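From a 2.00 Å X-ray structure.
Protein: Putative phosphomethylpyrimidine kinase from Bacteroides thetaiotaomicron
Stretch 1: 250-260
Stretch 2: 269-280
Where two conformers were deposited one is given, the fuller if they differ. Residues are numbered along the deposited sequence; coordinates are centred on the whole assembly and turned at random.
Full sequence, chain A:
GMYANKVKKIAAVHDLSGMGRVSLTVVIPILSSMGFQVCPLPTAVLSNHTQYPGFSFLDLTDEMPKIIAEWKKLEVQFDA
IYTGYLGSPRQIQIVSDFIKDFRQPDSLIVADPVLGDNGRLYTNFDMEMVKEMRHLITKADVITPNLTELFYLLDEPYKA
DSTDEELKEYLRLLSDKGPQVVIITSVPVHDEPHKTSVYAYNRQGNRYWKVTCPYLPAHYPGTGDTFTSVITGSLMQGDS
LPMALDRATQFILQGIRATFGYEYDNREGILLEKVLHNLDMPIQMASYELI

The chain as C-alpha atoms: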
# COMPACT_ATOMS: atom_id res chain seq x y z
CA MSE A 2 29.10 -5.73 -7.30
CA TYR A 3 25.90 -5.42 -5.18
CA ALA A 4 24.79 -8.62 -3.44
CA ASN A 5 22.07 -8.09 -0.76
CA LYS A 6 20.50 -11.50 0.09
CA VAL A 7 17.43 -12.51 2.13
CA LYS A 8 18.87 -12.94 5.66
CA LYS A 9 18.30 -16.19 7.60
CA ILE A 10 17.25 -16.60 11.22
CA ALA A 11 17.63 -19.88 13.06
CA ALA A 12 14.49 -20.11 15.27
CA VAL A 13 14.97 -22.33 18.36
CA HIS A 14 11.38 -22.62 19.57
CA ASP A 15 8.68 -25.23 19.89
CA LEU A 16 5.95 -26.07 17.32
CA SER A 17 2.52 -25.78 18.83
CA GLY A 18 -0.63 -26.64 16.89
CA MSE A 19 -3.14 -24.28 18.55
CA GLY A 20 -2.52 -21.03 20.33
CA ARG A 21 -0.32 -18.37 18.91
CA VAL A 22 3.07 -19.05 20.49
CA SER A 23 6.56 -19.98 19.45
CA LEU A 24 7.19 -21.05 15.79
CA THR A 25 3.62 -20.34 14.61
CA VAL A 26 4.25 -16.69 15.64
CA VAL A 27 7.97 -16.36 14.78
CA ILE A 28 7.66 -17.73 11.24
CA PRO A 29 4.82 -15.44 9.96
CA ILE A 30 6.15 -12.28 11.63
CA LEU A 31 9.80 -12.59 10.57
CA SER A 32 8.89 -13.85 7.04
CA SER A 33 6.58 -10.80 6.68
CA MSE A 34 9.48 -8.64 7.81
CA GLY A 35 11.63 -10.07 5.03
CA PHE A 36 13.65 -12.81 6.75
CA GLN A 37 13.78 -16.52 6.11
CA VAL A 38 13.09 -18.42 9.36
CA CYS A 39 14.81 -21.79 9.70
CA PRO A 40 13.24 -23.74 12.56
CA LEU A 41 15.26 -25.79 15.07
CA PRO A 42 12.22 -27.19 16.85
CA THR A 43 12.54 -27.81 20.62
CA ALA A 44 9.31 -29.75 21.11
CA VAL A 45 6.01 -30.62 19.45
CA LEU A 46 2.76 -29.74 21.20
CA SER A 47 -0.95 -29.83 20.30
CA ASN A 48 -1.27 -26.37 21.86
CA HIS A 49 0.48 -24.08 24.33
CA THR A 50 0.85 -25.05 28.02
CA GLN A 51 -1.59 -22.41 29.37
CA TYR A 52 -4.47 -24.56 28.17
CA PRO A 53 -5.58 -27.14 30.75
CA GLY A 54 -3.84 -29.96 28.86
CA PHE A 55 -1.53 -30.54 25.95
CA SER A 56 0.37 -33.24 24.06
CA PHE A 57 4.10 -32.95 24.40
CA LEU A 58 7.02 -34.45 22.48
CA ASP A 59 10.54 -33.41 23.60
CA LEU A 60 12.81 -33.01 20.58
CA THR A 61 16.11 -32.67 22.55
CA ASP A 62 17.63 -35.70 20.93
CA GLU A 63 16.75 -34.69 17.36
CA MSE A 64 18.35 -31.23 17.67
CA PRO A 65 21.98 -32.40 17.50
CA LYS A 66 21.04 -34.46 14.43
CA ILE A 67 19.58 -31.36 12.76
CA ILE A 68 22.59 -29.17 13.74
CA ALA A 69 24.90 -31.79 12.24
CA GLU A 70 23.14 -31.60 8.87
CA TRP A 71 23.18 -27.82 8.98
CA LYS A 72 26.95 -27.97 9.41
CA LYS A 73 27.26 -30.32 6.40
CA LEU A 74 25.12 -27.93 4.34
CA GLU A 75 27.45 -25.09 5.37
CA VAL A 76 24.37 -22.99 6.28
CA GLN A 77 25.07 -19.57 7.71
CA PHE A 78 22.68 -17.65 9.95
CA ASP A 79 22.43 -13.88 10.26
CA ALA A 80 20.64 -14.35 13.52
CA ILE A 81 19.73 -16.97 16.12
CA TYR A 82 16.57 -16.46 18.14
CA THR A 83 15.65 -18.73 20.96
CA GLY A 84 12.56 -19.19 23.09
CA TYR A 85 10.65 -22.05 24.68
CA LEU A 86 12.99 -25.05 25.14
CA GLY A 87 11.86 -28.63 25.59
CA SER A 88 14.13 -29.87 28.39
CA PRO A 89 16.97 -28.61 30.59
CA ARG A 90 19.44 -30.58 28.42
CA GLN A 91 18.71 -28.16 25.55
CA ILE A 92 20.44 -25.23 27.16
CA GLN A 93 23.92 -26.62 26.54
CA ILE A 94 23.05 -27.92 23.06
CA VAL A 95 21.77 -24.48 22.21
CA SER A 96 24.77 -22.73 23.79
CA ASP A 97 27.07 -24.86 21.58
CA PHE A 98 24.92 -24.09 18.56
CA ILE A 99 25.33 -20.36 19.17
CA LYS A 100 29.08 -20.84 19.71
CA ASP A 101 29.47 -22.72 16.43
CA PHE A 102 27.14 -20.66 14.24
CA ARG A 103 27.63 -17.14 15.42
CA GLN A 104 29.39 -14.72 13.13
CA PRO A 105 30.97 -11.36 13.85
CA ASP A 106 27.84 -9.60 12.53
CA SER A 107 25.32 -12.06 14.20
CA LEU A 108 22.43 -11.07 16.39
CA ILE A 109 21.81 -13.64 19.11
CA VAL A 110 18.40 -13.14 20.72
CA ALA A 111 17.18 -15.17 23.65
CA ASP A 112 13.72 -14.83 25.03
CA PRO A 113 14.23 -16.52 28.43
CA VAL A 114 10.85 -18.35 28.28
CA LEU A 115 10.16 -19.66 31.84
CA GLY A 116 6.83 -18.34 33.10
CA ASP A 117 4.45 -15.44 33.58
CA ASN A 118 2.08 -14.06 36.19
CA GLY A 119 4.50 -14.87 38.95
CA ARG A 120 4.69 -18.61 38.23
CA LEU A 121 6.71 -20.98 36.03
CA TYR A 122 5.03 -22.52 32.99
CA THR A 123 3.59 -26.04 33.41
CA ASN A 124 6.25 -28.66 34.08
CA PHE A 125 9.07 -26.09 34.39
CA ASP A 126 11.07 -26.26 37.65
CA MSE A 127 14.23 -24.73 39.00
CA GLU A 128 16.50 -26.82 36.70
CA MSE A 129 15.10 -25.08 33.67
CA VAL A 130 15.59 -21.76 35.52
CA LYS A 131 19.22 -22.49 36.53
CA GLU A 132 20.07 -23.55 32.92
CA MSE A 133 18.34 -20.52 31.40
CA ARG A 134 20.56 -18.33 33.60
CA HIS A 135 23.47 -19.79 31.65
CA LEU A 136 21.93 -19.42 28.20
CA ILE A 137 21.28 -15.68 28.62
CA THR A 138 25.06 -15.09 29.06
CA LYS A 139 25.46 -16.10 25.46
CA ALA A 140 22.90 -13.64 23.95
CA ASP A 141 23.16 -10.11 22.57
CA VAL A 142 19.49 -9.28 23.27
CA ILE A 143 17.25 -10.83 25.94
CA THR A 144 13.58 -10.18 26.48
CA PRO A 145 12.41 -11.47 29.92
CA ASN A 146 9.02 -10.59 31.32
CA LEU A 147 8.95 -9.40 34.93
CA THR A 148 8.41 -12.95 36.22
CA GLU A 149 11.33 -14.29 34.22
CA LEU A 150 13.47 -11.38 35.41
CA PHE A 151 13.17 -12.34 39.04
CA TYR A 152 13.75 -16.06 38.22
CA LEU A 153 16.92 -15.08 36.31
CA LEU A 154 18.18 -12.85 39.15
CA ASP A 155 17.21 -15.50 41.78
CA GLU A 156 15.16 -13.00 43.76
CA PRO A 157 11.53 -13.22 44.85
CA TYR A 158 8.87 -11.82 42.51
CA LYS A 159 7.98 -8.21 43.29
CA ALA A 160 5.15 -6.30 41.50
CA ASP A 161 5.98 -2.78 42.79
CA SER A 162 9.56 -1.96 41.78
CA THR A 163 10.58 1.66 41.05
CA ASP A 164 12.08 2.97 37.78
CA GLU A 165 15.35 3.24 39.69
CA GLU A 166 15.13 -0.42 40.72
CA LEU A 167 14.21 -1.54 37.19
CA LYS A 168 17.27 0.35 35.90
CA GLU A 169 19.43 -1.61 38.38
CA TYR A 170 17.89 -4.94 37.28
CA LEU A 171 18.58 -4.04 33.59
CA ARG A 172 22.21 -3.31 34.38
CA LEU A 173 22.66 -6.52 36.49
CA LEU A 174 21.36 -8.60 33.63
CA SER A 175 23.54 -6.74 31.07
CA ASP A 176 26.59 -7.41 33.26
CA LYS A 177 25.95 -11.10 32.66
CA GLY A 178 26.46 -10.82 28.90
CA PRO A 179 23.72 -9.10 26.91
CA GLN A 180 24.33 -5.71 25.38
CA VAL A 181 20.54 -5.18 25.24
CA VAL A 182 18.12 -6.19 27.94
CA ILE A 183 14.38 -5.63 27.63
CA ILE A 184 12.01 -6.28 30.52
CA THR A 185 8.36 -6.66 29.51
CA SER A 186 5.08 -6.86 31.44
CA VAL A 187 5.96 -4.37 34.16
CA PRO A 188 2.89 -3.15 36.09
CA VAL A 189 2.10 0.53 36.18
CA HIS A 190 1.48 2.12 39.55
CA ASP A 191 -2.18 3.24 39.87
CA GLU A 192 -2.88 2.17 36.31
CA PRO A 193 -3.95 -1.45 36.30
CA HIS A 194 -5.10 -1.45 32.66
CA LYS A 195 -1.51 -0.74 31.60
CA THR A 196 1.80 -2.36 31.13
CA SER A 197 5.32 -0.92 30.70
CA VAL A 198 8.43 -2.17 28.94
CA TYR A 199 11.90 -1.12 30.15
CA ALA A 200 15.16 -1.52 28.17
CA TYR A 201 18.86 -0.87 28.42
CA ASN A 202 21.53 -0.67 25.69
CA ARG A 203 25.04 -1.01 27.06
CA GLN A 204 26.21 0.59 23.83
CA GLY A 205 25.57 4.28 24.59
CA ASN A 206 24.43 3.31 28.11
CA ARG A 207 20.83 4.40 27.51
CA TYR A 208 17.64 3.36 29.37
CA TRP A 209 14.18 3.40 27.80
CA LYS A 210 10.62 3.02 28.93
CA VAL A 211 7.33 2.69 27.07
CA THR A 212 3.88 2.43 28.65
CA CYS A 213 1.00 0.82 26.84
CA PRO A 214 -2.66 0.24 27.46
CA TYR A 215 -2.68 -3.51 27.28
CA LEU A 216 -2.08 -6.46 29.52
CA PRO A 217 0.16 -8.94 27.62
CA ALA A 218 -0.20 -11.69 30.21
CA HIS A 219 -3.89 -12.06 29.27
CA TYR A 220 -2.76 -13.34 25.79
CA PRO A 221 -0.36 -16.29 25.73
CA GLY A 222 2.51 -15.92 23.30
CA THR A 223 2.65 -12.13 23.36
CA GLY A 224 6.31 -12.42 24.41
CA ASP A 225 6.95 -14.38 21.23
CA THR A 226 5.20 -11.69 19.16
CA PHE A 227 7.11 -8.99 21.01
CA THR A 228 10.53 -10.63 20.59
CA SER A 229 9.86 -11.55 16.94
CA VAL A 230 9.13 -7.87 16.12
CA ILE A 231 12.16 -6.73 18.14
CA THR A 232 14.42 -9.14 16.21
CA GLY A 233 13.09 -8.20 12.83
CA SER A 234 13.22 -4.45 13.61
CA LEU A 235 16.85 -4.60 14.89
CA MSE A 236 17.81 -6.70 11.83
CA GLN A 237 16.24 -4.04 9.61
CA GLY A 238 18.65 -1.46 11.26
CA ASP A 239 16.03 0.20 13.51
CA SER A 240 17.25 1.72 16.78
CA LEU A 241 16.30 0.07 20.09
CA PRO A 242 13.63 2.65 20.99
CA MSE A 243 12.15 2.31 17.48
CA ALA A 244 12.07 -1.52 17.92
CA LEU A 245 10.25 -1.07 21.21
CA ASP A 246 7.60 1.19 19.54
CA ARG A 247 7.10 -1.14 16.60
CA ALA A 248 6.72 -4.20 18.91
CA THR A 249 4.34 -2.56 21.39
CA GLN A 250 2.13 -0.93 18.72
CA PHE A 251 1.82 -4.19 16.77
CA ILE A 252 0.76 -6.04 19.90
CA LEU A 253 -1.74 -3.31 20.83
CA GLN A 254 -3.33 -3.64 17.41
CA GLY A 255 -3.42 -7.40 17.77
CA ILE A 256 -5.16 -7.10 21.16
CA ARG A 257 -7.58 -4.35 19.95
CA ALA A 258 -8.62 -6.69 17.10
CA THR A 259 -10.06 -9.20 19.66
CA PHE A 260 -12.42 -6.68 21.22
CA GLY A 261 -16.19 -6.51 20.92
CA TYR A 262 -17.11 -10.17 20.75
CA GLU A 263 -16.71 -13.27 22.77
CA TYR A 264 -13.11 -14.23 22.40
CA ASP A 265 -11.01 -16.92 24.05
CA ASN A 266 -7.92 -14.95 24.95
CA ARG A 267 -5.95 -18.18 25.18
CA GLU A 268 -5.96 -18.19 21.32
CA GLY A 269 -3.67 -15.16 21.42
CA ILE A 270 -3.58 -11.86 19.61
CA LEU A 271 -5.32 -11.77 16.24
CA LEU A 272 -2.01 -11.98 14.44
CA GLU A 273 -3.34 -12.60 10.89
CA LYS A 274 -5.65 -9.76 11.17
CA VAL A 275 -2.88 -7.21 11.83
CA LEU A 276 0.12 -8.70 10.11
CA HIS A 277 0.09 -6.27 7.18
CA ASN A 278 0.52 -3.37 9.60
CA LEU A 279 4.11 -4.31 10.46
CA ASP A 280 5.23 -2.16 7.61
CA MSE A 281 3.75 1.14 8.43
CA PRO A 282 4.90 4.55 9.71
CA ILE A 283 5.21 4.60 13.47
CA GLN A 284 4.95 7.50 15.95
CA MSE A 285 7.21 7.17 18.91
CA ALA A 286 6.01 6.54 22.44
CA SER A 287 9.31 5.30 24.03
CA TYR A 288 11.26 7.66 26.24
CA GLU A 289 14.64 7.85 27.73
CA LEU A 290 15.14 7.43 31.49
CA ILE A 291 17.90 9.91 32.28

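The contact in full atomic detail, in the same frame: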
# COMPACT_ATOMS: atom_id res chain seq x y z
N GLN A 250 3.26 -1.37 19.52
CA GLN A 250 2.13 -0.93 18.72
C GLN A 250 1.49 -2.08 17.95
O GLN A 250 0.28 -2.15 17.86
CB GLN A 250 2.53 0.25 17.83
CG GLN A 250 2.78 1.47 18.80
CD GLN A 250 3.17 2.74 18.10
OE1 GLN A 250 2.65 3.02 17.01
NE2 GLN A 250 4.11 3.51 18.70
N PHE A 251 2.31 -3.01 17.48
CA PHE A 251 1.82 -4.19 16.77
C PHE A 251 0.99 -5.02 17.70
O PHE A 251 -0.12 -5.38 17.36
CB PHE A 251 2.97 -5.02 16.21
CG PHE A 251 2.54 -6.18 15.39
CD1 PHE A 251 1.94 -5.98 14.15
CD2 PHE A 251 2.74 -7.49 15.83
CE1 PHE A 251 1.54 -7.09 13.36
CE2 PHE A 251 2.39 -8.56 15.06
CZ PHE A 251 1.77 -8.37 13.82
N ILE A 252 1.49 -5.27 18.90
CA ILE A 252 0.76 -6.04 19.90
C ILE A 252 -0.55 -5.36 20.31
O ILE A 252 -1.55 -6.03 20.48
CB ILE A 252 1.62 -6.32 21.17
CG1 ILE A 252 2.77 -7.26 20.82
CG2 ILE A 252 0.75 -6.91 22.31
CD1 ILE A 252 3.88 -7.25 21.87
N LEU A 253 -0.53 -4.05 20.48
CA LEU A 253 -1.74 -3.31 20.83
C LEU A 253 -2.83 -3.50 19.80
O LEU A 253 -3.96 -3.76 20.14
CB LEU A 253 -1.48 -1.81 21.03
CG LEU A 253 -2.64 -0.90 21.45
CD1 LEU A 253 -3.37 -1.45 22.71
CD2 LEU A 253 -2.13 0.56 21.70
N GLN A 254 -2.43 -3.42 18.54
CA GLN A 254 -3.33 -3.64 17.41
C GLN A 254 -3.89 -5.03 17.40
O GLN A 254 -5.07 -5.20 17.19
CB GLN A 254 -2.62 -3.36 16.09
CG GLN A 254 -2.28 -1.97 15.95
CD GLN A 254 -1.65 -1.70 14.65
OE1 GLN A 254 -2.37 -1.41 13.69
NE2 GLN A 254 -0.31 -1.88 14.55
N GLY A 255 -3.02 -6.01 17.63
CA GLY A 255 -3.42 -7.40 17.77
C GLY A 255 -4.39 -7.69 18.92
O GLY A 255 -5.24 -8.55 18.81
N ILE A 256 -4.24 -6.97 20.01
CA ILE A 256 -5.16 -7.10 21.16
C ILE A 256 -6.51 -6.42 20.86
O ILE A 256 -7.57 -7.03 21.05
CB ILE A 256 -4.50 -6.60 22.46
CG1 ILE A 256 -3.39 -7.60 22.88
CG2 ILE A 256 -5.56 -6.41 23.64
CD1 ILE A 256 -2.43 -7.06 24.00
N ARG A 257 -6.43 -5.16 20.40
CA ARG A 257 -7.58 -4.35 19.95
C ARG A 257 -8.49 -5.04 18.92
O ARG A 257 -9.67 -4.72 18.82
CB ARG A 257 -7.07 -3.04 19.32
CG ARG A 257 -6.96 -1.85 20.27
CD ARG A 257 -5.89 -0.85 19.84
NE ARG A 257 -6.38 0.17 18.90
CZ ARG A 257 -6.85 1.35 19.26
NH1 ARG A 257 -7.24 2.21 18.34
NH2 ARG A 257 -6.95 1.69 20.53
N ALA A 258 -7.90 -5.93 18.13
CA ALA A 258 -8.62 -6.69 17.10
C ALA A 258 -9.50 -7.77 17.73
O ALA A 258 -10.45 -8.21 17.11
CB ALA A 258 -7.60 -7.28 16.04
N THR A 259 -9.22 -8.20 18.97
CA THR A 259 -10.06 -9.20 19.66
C THR A 259 -11.26 -8.61 20.40
O THR A 259 -12.05 -9.36 20.99
CB THR A 259 -9.26 -10.00 20.73
OG1 THR A 259 -9.00 -9.19 21.88
CG2 THR A 259 -8.01 -10.59 20.15
N PHE A 260 -11.41 -7.30 20.39
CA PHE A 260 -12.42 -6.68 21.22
C PHE A 260 -13.83 -6.65 20.57
O PHE A 260 -14.01 -6.47 19.36
CB PHE A 260 -12.11 -5.24 21.60
CG PHE A 260 -10.87 -5.01 22.43
CD1 PHE A 260 -10.21 -6.04 23.13
CD2 PHE A 260 -10.43 -3.70 22.60
CE1 PHE A 260 -9.13 -5.77 23.88
CE2 PHE A 260 -9.38 -3.40 23.36
CZ PHE A 260 -8.70 -4.41 24.01
N GLY A 269 -4.67 -16.16 21.72
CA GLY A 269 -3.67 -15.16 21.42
C GLY A 269 -4.19 -13.90 20.77
O GLY A 269 -5.41 -13.75 20.53
N ILE A 270 -3.27 -13.01 20.47
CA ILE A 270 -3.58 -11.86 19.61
C ILE A 270 -4.07 -12.27 18.24
O ILE A 270 -3.80 -13.41 17.80
CB ILE A 270 -2.40 -10.86 19.54
CG1 ILE A 270 -1.21 -11.44 18.76
CG2 ILE A 270 -2.02 -10.51 20.96
CD1 ILE A 270 -0.22 -10.40 18.22
N LEU A 271 -4.87 -11.43 17.59
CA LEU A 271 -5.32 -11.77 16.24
C LEU A 271 -4.27 -11.40 15.19
O LEU A 271 -4.43 -10.45 14.41
CB LEU A 271 -6.65 -11.17 15.90
CG LEU A 271 -7.89 -11.92 16.30
CD1 LEU A 271 -9.07 -11.17 15.69
CD2 LEU A 271 -7.90 -13.40 15.89
N LEU A 272 -3.20 -12.19 15.22
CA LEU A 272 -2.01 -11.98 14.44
C LEU A 272 -2.32 -11.75 12.95
O LEU A 272 -1.91 -10.75 12.36
CB LEU A 272 -1.06 -13.19 14.64
CG LEU A 272 0.27 -12.97 13.91
CD1 LEU A 272 0.98 -11.64 14.40
CD2 LEU A 272 1.17 -14.17 14.14
N GLU A 273 -3.10 -12.66 12.35
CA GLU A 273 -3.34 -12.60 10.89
C GLU A 273 -4.11 -11.44 10.49
O GLU A 273 -3.96 -10.92 9.37
CB GLU A 273 -3.97 -13.89 10.35
CG GLU A 273 -3.01 -15.05 10.51
CD GLU A 273 -2.94 -15.61 11.86
OE1 GLU A 273 -3.80 -15.24 12.73
OE2 GLU A 273 -2.03 -16.44 12.07
N LYS A 274 -4.85 -10.90 11.44
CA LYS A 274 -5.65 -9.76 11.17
C LYS A 274 -4.82 -8.50 11.14
O LYS A 274 -5.19 -7.53 10.46
CB LYS A 274 -6.76 -9.71 12.24
CG LYS A 274 -7.85 -8.78 12.00
CD LYS A 274 -8.89 -9.26 11.02
CE LYS A 274 -9.80 -7.99 10.76
NZ LYS A 274 -10.86 -8.22 9.79
N VAL A 275 -3.66 -8.46 11.80
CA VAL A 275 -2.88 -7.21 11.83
C VAL A 275 -1.52 -7.30 11.18
O VAL A 275 -0.77 -6.33 11.15
CB VAL A 275 -2.75 -6.68 13.26
CG1 VAL A 275 -4.15 -6.29 13.78
CG2 VAL A 275 -2.03 -7.72 14.19
N LEU A 276 -1.21 -8.44 10.61
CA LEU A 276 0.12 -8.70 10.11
C LEU A 276 0.58 -7.67 9.04
O LEU A 276 1.73 -7.25 9.03
CB LEU A 276 0.14 -10.12 9.54
CG LEU A 276 1.44 -10.86 9.25
CD1 LEU A 276 2.34 -10.96 10.48
CD2 LEU A 276 1.08 -12.26 8.67
N HIS A 277 -0.32 -7.23 8.17
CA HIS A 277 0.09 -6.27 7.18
C HIS A 277 0.35 -4.89 7.73
O HIS A 277 0.75 -4.02 6.98
CB HIS A 277 -0.88 -6.29 5.98
CG HIS A 277 -0.91 -7.64 5.32
ND1 HIS A 277 -0.16 -7.94 4.20
CD2 HIS A 277 -1.52 -8.80 5.68
CE1 HIS A 277 -0.36 -9.20 3.87
NE2 HIS A 277 -1.16 -9.75 4.76
N ASN A 278 0.17 -4.66 9.03
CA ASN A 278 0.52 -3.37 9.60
C ASN A 278 1.93 -3.27 10.10
O ASN A 278 2.37 -2.18 10.47
CB ASN A 278 -0.46 -2.97 10.69
CG ASN A 278 -1.86 -2.91 10.16
OD1 ASN A 278 -2.12 -2.32 9.10
ND2 ASN A 278 -2.77 -3.54 10.85
N LEU A 279 2.69 -4.35 10.04
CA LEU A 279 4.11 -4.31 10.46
C LEU A 279 4.94 -3.31 9.71
O LEU A 279 5.95 -2.83 10.19
CB LEU A 279 4.79 -5.67 10.28
CG LEU A 279 4.66 -6.69 11.37
CD1 LEU A 279 5.17 -8.05 10.89
CD2 LEU A 279 5.39 -6.17 12.58
N ASP A 280 4.50 -2.99 8.52
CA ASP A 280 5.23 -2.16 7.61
C ASP A 280 5.17 -0.66 7.80
O ASP A 280 5.93 0.08 7.17
CB ASP A 280 4.64 -2.38 6.20
CG ASP A 280 5.53 -3.22 5.37
OD1 ASP A 280 6.72 -3.22 5.74
OD2 ASP A 280 5.06 -3.86 4.38

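Helices often pack against irregular chain by offering a glycine as the point of closest approach, and this kinase gives a compact example. Residues 250-257 belong to a helix that begins earlier in the chain; residues 269-280 follow a more broken path, with a weakly bonded helical turn at about 272-275 and a 3-10 segment at 277-278. The backbones come close at Gly255 and Ile270, whose CA atoms lie 4.8 Å apart, and stand wider at Phe251 and Leu279, 6.7 Å between CA atoms. At the narrow point Leu271 N donates a nearly straight hydrogen bond to Gly255 O (3.1 Å, 165°), the one hydrogen bond between the stretches. Glycine suits this position because a CB would point toward the second stretch and come within 2.9 Å of Ile270 CD1, a clash; the bare CA leaves room for Ile270 CD1, and Val275 CG2 packs close by, 3.9 Å from Gly255 CA.

The remaining contact is largely apolar, and the two stretches together bury 636 Å². Phe251 contributes most. Its CB points sideways, but with chi1 in t the ring reaches into the second stretch. Leu279 covers one face, its CD2 making a CH-pi contact 4.0 Å from the ring centroid. Round the edge, Phe251 CZ meets Leu272 CD1 at 3.4 Å and Phe251 CE1 approaches the carbonyl Val275 O at 3.3 Å, so the ring edge meets both a methyl group and a backbone carbonyl, while a leucine lies over one face.

Further along, small and branched side chains suffice. Ala258 directs its short CB toward Leu271 CB (4.0 Å) and Val275 CG1 (4.2 Å), while Ile256 CG1 touches Ile270 CG2 at 3.7 Å even though its CA-to-CB bond points away. Thr259 satisfies its hydroxyl locally, OG1 bonding to Ile256 O at 2.7 Å, and leaves CG2 to meet Leu271 CG at 4.1 Å.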